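Local coordinates for gamma-glutamyltranspeptidase (Ggt) (Helicobacter pylori 26695, PDB 5BPK), which transfers the gamma-glutamyl group of glutathione and related compounds to acceptor amines or water, as an N-terminal nucleophile hydrolase, at the interface of chains A and B. Sequence-based numbering; all coordinates share one arbitrary frame. Chains: chain A, Gamma-glutamyltranspeptidase (Ggt); chain B, Gamma-glutamyltranspeptidase (Ggt).

Contact 1: the interface of chains A and B. Residues chain A 85-87, 103, 283; chain B 17, 19, 40, 72, 74.
A:Arg103 lays its guanidinium between two side chains of chain B at the active-site edge of this N-terminal nucleophile hydrolase; in this family the arginine binds the alpha-carboxylate of the gamma-glutamyl substrate, and its two neighbours help position it. B:Ser72 CB sits over the centre of one face, 3.6 Å from A:Arg103 CZ, while the CG methylene of B:Glu40 lies nearer the rim of the opposite face. CG of the arginine is anti to its backbone N (chi1 -178°) and the chain bends at chi2, which brings the tip into this slot. B:Glu40 OE2 makes a salt bridge with A:Arg103 NH1 at 3.2 Å; the two planes are 38° apart and no N-H is aimed at OE2, so the pairing is probably electrostatic rather than a directed hydrogen bond. The ring of A:Phe87 receives the same B:Ser72 CB at its edge, in plane, 3.5 Å from CE2. The side chains of B:Met74 and A:Phe87 cross at about a right angle, the methyl CE 3.7 Å from A:Phe87 CE2. A:Ser283 OG donates to B:Met74 O at 2.6 Å, tilted 19° from the carbonyl plane. Strand 85-91 of chain A pairs antiparallel with strand 13-19 of chain B; A:Phe87 N donates to B:Thr17 O at 2.9 Å.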
# COMPACT_ATOMS: atom_id res chain seq x y z
N GLY A 85 5.57 -0.87 -7.93
CA GLY A 85 5.40 0.58 -7.81
C GLY A 85 4.66 0.92 -6.53
O GLY A 85 4.35 0.03 -5.71
N GLY A 86 4.38 2.20 -6.35
CA GLY A 86 3.75 2.63 -5.12
C GLY A 86 3.68 4.14 -4.99
O GLY A 86 3.77 4.85 -5.98
N PHE A 87 3.51 4.60 -3.76
CA PHE A 87 3.31 6.00 -3.43
C PHE A 87 4.12 6.38 -2.20
O PHE A 87 4.27 5.58 -1.26
CB PHE A 87 1.84 6.27 -3.13
CG PHE A 87 0.90 5.86 -4.23
CD1 PHE A 87 0.82 6.60 -5.40
CD2 PHE A 87 0.10 4.74 -4.09
CE1 PHE A 87 -0.05 6.21 -6.43
CE2 PHE A 87 -0.79 4.35 -5.10
CZ PHE A 87 -0.85 5.09 -6.28
N ARG A 103 3.41 4.86 -9.24
CA ARG A 103 2.52 3.76 -9.62
C ARG A 103 2.86 3.25 -11.01
O ARG A 103 3.23 4.02 -11.90
CB ARG A 103 1.08 4.26 -9.58
CG ARG A 103 -0.01 3.24 -9.91
CD ARG A 103 -0.13 2.14 -8.87
NE ARG A 103 -1.44 1.50 -8.95
CZ ARG A 103 -1.84 0.47 -8.20
NH1 ARG A 103 -1.02 -0.08 -7.32
NH2 ARG A 103 -3.06 -0.02 -8.33
N SER A 283 -4.41 6.79 -6.50
CA SER A 283 -5.02 6.07 -5.39
C SER A 283 -6.40 6.66 -5.06
O SER A 283 -6.62 7.85 -5.20
CB SER A 283 -4.15 6.09 -4.15
OG SER A 283 -4.67 5.16 -3.23
N THR B 17 3.92 3.29 0.82
CA THR B 17 3.31 2.00 0.55
C THR B 17 3.68 1.61 -0.87
O THR B 17 3.48 2.38 -1.84
CB THR B 17 1.77 1.99 0.70
OG1 THR B 17 1.37 2.74 1.85
CG2 THR B 17 1.26 0.54 0.84
N THR B 19 4.55 -2.06 -3.70
CA THR B 19 3.95 -3.37 -3.96
C THR B 19 4.23 -3.91 -5.35
O THR B 19 4.51 -3.16 -6.28
CB THR B 19 2.41 -3.26 -3.78
OG1 THR B 19 1.82 -4.57 -3.70
CG2 THR B 19 1.78 -2.46 -4.92
N GLU B 40 0.01 -5.73 -11.24
CA GLU B 40 -0.78 -4.54 -10.97
C GLU B 40 -1.89 -4.31 -12.00
O GLU B 40 -2.81 -3.53 -11.74
CB GLU B 40 0.10 -3.29 -10.87
CG GLU B 40 -0.21 -2.39 -9.69
CD GLU B 40 0.26 -3.00 -8.37
OE1 GLU B 40 1.49 -3.28 -8.23
OE2 GLU B 40 -0.59 -3.20 -7.49
N SER B 72 -5.53 2.46 -7.22
CA SER B 72 -5.04 1.83 -5.99
C SER B 72 -5.96 2.14 -4.80
O SER B 72 -6.78 3.06 -4.85
CB SER B 72 -3.64 2.36 -5.68
OG SER B 72 -3.04 1.67 -4.58
N MET B 74 -4.03 2.10 -1.84
CA MET B 74 -2.93 2.42 -0.92
C MET B 74 -3.09 3.83 -0.33
O MET B 74 -3.39 4.80 -1.05
CB MET B 74 -1.56 2.23 -1.58
CG MET B 74 -1.26 0.74 -1.87
SD MET B 74 0.39 0.36 -2.47
CE MET B 74 0.33 0.90 -4.17

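Contact 2: the interface of chains A and B. Residues chain A 89, 276-279, 289; chain B 75-77, 101, 105.
A:Ser278, at the end of strand 274-278, forms an antiparallel bridge with B:Thr77, the first residue of strand 77-81, so the two chains meet edge to edge. Two hydroxyls mark the join: A:Ser278 OG and B:Thr77 OG1 lie 2.9 Å apart in a hydrogen bond. The serine OG stands anti to its own backbone N (chi1 -166°), which turns it toward the threonine; its further bond to B:Pro76 O is weak. B:Thr77 OG1 donates within its chain to B:Ser75 O at 2.7 Å, approaching from above the carbonyl plane, 56° out of it. With that hydrogen so used, A:Ser278 OG is the likelier donor to B:Thr77 OG1. The bond to B:Ser75 helps fix the rotation of the threonine, whose methyl CG2 is thereby presented to apolar neighbours. A:Leu289, from helix 285-296, meets B:Thr77 tip to tip, CD2 standing 4.0 Å from CG2. A:Ile276 approaches the same methyl through its own branch CG2, also at 4.0 Å, the two side chains crossing at a slant. The leucine CD2 further faces B:Val101 and B:Ile105 of helix 96-109, loosely packing a helix of each chain over the joined strands. B:Pro76 packs its CD against A:Met279 CB and its CG against A:Val89 CG2, both from the chain A side, the proline and valine side chains crossing at about a right angle. There A:Val89 CG2 comes 4.0 Å from B:Pro76 CG and 3.3 Å from B:Pro76 O.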
# COMPACT_ATOMS: atom_id res chain seq x y z
N VAL A 89 3.99 9.62 0.56
CA VAL A 89 3.46 10.87 1.07
C VAL A 89 4.53 11.44 2.01
O VAL A 89 5.04 10.75 2.92
CB VAL A 89 2.08 10.65 1.72
CG1 VAL A 89 1.66 11.85 2.55
CG2 VAL A 89 1.05 10.36 0.65
N ILE A 276 -5.14 15.77 7.97
CA ILE A 276 -4.92 14.47 7.35
C ILE A 276 -4.30 14.70 5.98
O ILE A 276 -4.90 15.39 5.14
CB ILE A 276 -6.24 13.67 7.19
CG1 ILE A 276 -7.06 13.63 8.49
CG2 ILE A 276 -5.95 12.26 6.67
CD1 ILE A 276 -6.34 12.98 9.67
N ILE A 277 -3.11 14.14 5.76
CA ILE A 277 -2.38 14.23 4.47
C ILE A 277 -2.27 12.82 3.92
O ILE A 277 -1.62 11.98 4.52
CB ILE A 277 -0.95 14.81 4.65
CG1 ILE A 277 -1.00 16.13 5.44
CG2 ILE A 277 -0.24 14.99 3.29
CD1 ILE A 277 -1.65 17.27 4.72
N SER A 278 -2.87 12.57 2.76
CA SER A 278 -2.88 11.21 2.22
C SER A 278 -2.81 11.19 0.69
O SER A 278 -2.71 12.25 0.05
CB SER A 278 -4.09 10.43 2.76
OG SER A 278 -3.96 9.03 2.51
N MET A 279 -2.84 9.99 0.12
CA MET A 279 -2.56 9.85 -1.31
C MET A 279 -3.77 10.12 -2.19
O MET A 279 -4.85 9.56 -1.99
CB MET A 279 -2.00 8.48 -1.65
CG MET A 279 -1.52 8.39 -3.08
SD MET A 279 -0.13 9.50 -3.41
CE MET A 279 -0.41 9.86 -5.15
N LEU A 289 -10.46 7.70 2.81
CA LEU A 289 -10.02 7.83 4.20
C LEU A 289 -10.60 9.11 4.78
O LEU A 289 -11.22 9.10 5.83
CB LEU A 289 -8.49 7.87 4.27
CG LEU A 289 -7.87 8.30 5.59
CD1 LEU A 289 -8.33 7.38 6.71
CD2 LEU A 289 -6.35 8.34 5.45
N SER B 75 -2.91 3.91 0.98
CA SER B 75 -3.23 5.10 1.76
C SER B 75 -2.09 5.51 2.68
O SER B 75 -2.29 5.68 3.89
CB SER B 75 -4.47 4.84 2.61
OG SER B 75 -5.56 4.42 1.82
N PRO B 76 -0.88 5.68 2.12
CA PRO B 76 0.18 6.20 2.98
C PRO B 76 -0.25 7.57 3.46
O PRO B 76 -0.71 8.39 2.67
CB PRO B 76 1.41 6.26 2.08
CG PRO B 76 0.85 6.37 0.68
CD PRO B 76 -0.45 5.58 0.71
N THR B 77 -0.14 7.80 4.77
CA THR B 77 -0.76 8.95 5.41
C THR B 77 0.15 9.55 6.47
O THR B 77 0.86 8.85 7.20
CB THR B 77 -2.12 8.54 6.04
OG1 THR B 77 -2.97 8.02 5.00
CG2 THR B 77 -2.83 9.71 6.73
N VAL B 101 -6.26 1.80 7.96
CA VAL B 101 -5.58 3.06 8.29
C VAL B 101 -6.53 3.99 9.08
O VAL B 101 -6.12 4.61 10.07
CB VAL B 101 -4.99 3.74 7.02
CG1 VAL B 101 -4.49 5.13 7.34
CG2 VAL B 101 -3.85 2.88 6.43
N ILE B 105 -5.84 5.58 12.99
CA ILE B 105 -5.93 7.01 13.23
C ILE B 105 -7.01 7.36 14.27
O ILE B 105 -6.77 8.14 15.19
CB ILE B 105 -6.17 7.79 11.92
CG1 ILE B 105 -4.95 7.66 11.00
CG2 ILE B 105 -6.46 9.27 12.24
CD1 ILE B 105 -5.14 8.24 9.63

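Contact 3: the interface of chains A and B. Residues chain A 282-285, 326; chain B 71-74.
Hydrogen bonds join A:Pro282 and A:Ser284 to B:Ser72 in this N-terminal nucleophile hydrolase, where two loop segments pair as a short parallel bridge centred on A:Ser283. B:Ser72 N donates to A:Pro282 O at 3.0 Å, the proline following a cis peptide bond. B:Ser72 O is gripped twice by one residue: A:Ser284 N reaches it at 2.8 Å with a nearly straight bond, 177° at the hydrogen, and A:Ser284 OG at 2.9 Å. That hydroxyl lies between its backbone N and carbonyl carbon (chi1 67°), which folds it back beside its own N-H and lets both donors share the oxygen. A:Ser283 OG, besides its bond to B:Met74, accepts from A:Gly285 N at the start of helix 285-296, so the helix end helps position the serine. Among charged and water-mediated contacts, A:Arg326 extends from helix 309-329 with CG to NE stretched out. Its NH2 bonds water 1 at 2.9 Å in the guanidinium plane, and the water passes on to B:Leu71 O; its bond to B:Ser73 OG is weak. Apolar contact comes from B:Leu71, which meets the arginine tip to tip and sets CD2 over one guanidinium face, towards its rim, 3.5 Å from A:Arg326 CZ. The other branch, CD1, lies 3.9 Å from A:Ser284 CB.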
# COMPACT_ATOMS: atom_id res chain seq x y z
N PRO A 282 -3.59 8.57 -8.57
CA PRO A 282 -4.35 7.36 -8.89
C PRO A 282 -4.64 6.39 -7.75
O PRO A 282 -5.09 5.28 -8.01
CB PRO A 282 -3.48 6.70 -9.96
CG PRO A 282 -2.12 7.04 -9.53
CD PRO A 282 -2.20 8.44 -9.01
N SER A 283 -4.41 6.79 -6.50
CA SER A 283 -5.02 6.07 -5.39
C SER A 283 -6.40 6.66 -5.06
O SER A 283 -6.62 7.85 -5.20
CB SER A 283 -4.15 6.09 -4.15
OG SER A 283 -4.67 5.16 -3.23
N SER A 284 -7.29 5.78 -4.61
CA SER A 284 -8.57 6.16 -4.02
C SER A 284 -8.43 6.28 -2.50
O SER A 284 -9.34 6.78 -1.83
CB SER A 284 -9.61 5.07 -4.32
OG SER A 284 -9.28 3.86 -3.64
N GLY A 285 -7.30 5.84 -1.96
CA GLY A 285 -7.17 5.64 -0.52
C GLY A 285 -7.34 6.90 0.32
O GLY A 285 -8.14 6.93 1.25
N ARG A 326 -16.44 4.72 -4.67
CA ARG A 326 -15.20 4.27 -5.30
C ARG A 326 -15.43 3.57 -6.63
O ARG A 326 -14.70 3.80 -7.60
CB ARG A 326 -14.46 3.30 -4.36
CG ARG A 326 -13.06 2.90 -4.81
CD ARG A 326 -12.55 1.74 -3.96
NE ARG A 326 -11.12 1.49 -4.19
CZ ARG A 326 -10.59 0.80 -5.21
NH1 ARG A 326 -11.36 0.22 -6.13
NH2 ARG A 326 -9.27 0.67 -5.31
N LEU B 71 -6.11 2.09 -10.68
CA LEU B 71 -6.56 2.60 -9.40
C LEU B 71 -6.02 1.77 -8.24
O LEU B 71 -6.08 0.54 -8.27
CB LEU B 71 -8.09 2.62 -9.33
CG LEU B 71 -8.70 3.25 -8.08
CD1 LEU B 71 -8.45 4.74 -8.07
CD2 LEU B 71 -10.19 2.93 -7.99
N SER B 72 -5.53 2.46 -7.22
CA SER B 72 -5.04 1.83 -5.99
C SER B 72 -5.96 2.14 -4.80
O SER B 72 -6.78 3.06 -4.85
CB SER B 72 -3.64 2.36 -5.68
OG SER B 72 -3.04 1.67 -4.58
N SER B 73 -5.79 1.36 -3.74
CA SER B 73 -6.36 1.64 -2.42
C SER B 73 -5.29 2.07 -1.42
O SER B 73 -5.61 2.34 -0.26
CB SER B 73 -7.07 0.40 -1.87
OG SER B 73 -8.12 -0.03 -2.70
N MET B 74 -4.03 2.10 -1.84
CA MET B 74 -2.93 2.42 -0.92
C MET B 74 -3.09 3.83 -0.33
O MET B 74 -3.39 4.80 -1.05
CB MET B 74 -1.56 2.23 -1.58
CG MET B 74 -1.26 0.74 -1.87
SD MET B 74 0.39 0.36 -2.47
CE MET B 74 0.33 0.90 -4.17
O HOH W 1 -8.34 -0.96 -7.56

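Contact 4: the interface of chains A and B. Residues chain A 107, 114-115, 132-135; chain B 40-41, 46, 64.
A largely apolar interface between the large and small subunits, which in this family arise by autocleavage of one precursor, seats B:Met41 against chain A and so anchors the short 3-10 helix 40-43 beside the active site. The methionine chain is bent at both chi2 (-66°) and chi3 (-75°), which curls it among A:Phe115, A:Met114, A:Pro107 and the turn around A:Ala133. Its CB lies 3.7 Å from A:Phe115 CZ, at the far end of the ring, and the two side chains cross at about a right angle. B:Met41 CE meets the sulphur A:Met114 SD at 3.8 Å, again crosswise, while A:Pro107 comes tip to tip with the sulphur end through its CD. B:Ile64 CD1 meets the CD2-CE2 edge of the phenyl ring, 3.7 Å from A:Phe115 CD2. B:Ile46 CG2 lies above the rim, 3.6 Å from A:Phe115 CD2, on the side away from A:Met114 CG. That methylene packs on the opposite ring face from within chain A, helping to hold the phenyl group in its orientation. Polar contacts hold the backbones at either side. B:Met41 N donates to A:Ala133 O at 3.1 Å, the donor N tilted 24° from the carbonyl plane. On the isoleucine side, water 2 bridges the chains, bonded to A:Phe115 N at 3.0 Å and to B:Ile46 O at 2.9 Å.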
# COMPACT_ATOMS: atom_id res chain seq x y z
N PRO A 107 1.09 -0.62 -20.18
CA PRO A 107 2.04 -0.43 -21.27
C PRO A 107 1.40 0.23 -22.49
O PRO A 107 0.17 0.28 -22.62
CB PRO A 107 2.48 -1.87 -21.60
CG PRO A 107 2.29 -2.60 -20.33
CD PRO A 107 1.03 -2.03 -19.76
N MET A 114 -8.00 -6.22 -23.23
CA MET A 114 -6.82 -7.10 -23.38
C MET A 114 -6.88 -8.41 -22.59
O MET A 114 -6.19 -9.37 -22.95
CB MET A 114 -5.52 -6.34 -23.04
CG MET A 114 -5.40 -5.88 -21.60
SD MET A 114 -3.98 -4.80 -21.36
CE MET A 114 -2.62 -5.97 -21.47
N PHE A 115 -7.66 -8.46 -21.51
CA PHE A 115 -7.76 -9.66 -20.68
C PHE A 115 -9.01 -10.48 -20.96
O PHE A 115 -9.32 -11.41 -20.21
CB PHE A 115 -7.67 -9.29 -19.20
CG PHE A 115 -6.36 -8.68 -18.82
CD1 PHE A 115 -5.21 -9.46 -18.81
CD2 PHE A 115 -6.26 -7.34 -18.50
CE1 PHE A 115 -3.98 -8.90 -18.48
CE2 PHE A 115 -5.04 -6.79 -18.16
CZ PHE A 115 -3.89 -7.57 -18.16
N LEU A 132 1.84 -10.65 -19.00
CA LEU A 132 0.82 -9.69 -19.45
C LEU A 132 0.15 -8.98 -18.26
O LEU A 132 -0.44 -7.92 -18.42
CB LEU A 132 -0.25 -10.38 -20.30
CG LEU A 132 -1.05 -9.42 -21.19
CD1 LEU A 132 -0.13 -8.72 -22.19
CD2 LEU A 132 -2.17 -10.14 -21.93
N ALA A 133 0.25 -9.58 -17.07
CA ALA A 133 -0.34 -9.03 -15.85
C ALA A 133 0.41 -7.80 -15.34
O ALA A 133 -0.08 -7.12 -14.42
CB ALA A 133 -0.36 -10.08 -14.75
N ALA A 134 1.58 -7.51 -15.91
CA ALA A 134 2.47 -6.45 -15.37
C ALA A 134 2.26 -5.08 -15.99
O ALA A 134 2.20 -4.94 -17.22
CB ALA A 134 3.92 -6.86 -15.53
N GLY A 135 2.20 -4.06 -15.13
CA GLY A 135 2.37 -2.67 -15.54
C GLY A 135 3.85 -2.30 -15.57
O GLY A 135 4.70 -3.02 -15.04
N GLU B 40 0.01 -5.73 -11.24
CA GLU B 40 -0.78 -4.54 -10.97
C GLU B 40 -1.89 -4.31 -12.00
O GLU B 40 -2.81 -3.53 -11.74
CB GLU B 40 0.10 -3.29 -10.87
CG GLU B 40 -0.21 -2.39 -9.69
CD GLU B 40 0.26 -3.00 -8.37
OE1 GLU B 40 1.49 -3.28 -8.23
OE2 GLU B 40 -0.59 -3.20 -7.49
N MET B 41 -1.82 -4.96 -13.16
CA MET B 41 -2.91 -4.79 -14.14
C MET B 41 -4.27 -5.25 -13.61
O MET B 41 -5.29 -4.75 -14.07
CB MET B 41 -2.59 -5.47 -15.47
CG MET B 41 -1.36 -4.89 -16.17
SD MET B 41 -1.52 -3.17 -16.73
CE MET B 41 -2.58 -3.38 -18.17
N ILE B 46 -11.06 -4.88 -15.54
CA ILE B 46 -10.77 -5.56 -16.80
C ILE B 46 -12.03 -5.88 -17.61
O ILE B 46 -11.95 -6.23 -18.79
CB ILE B 46 -9.89 -6.82 -16.58
CG1 ILE B 46 -10.64 -7.92 -15.83
CG2 ILE B 46 -8.60 -6.44 -15.84
CD1 ILE B 46 -9.82 -9.17 -15.64
N ILE B 64 -8.95 0.06 -18.53
CA ILE B 64 -7.60 0.08 -19.06
C ILE B 64 -7.48 1.03 -20.26
O ILE B 64 -8.34 1.03 -21.15
CB ILE B 64 -7.15 -1.33 -19.52
CG1 ILE B 64 -7.13 -2.30 -18.34
CG2 ILE B 64 -5.79 -1.26 -20.22
CD1 ILE B 64 -7.04 -3.76 -18.75
O HOH W 2 -9.51 -6.38 -20.28

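Contacts 1 and 3 lie about 8 Å apart, centre to centre, and share A:Ser283, B:Ser72 and B:Met74, so the same loop B:Ser72-B:Met74 takes part in both contacts. Contact 2 sits about 11 Å from contact 3 and 13 Å from contact 1; its A:Val89 belongs to the same strand 85-91 as contact 1, and its A:Leu289 to helix 285-296, which begins in contact 3. Contact 4, about 15 Å from contact 1, is joined to it by B:Glu40. Because B:Glu40 and B:Ser72-B:Met74 also line the inhibitor pocket, chain A probably helps shape the catalytic site.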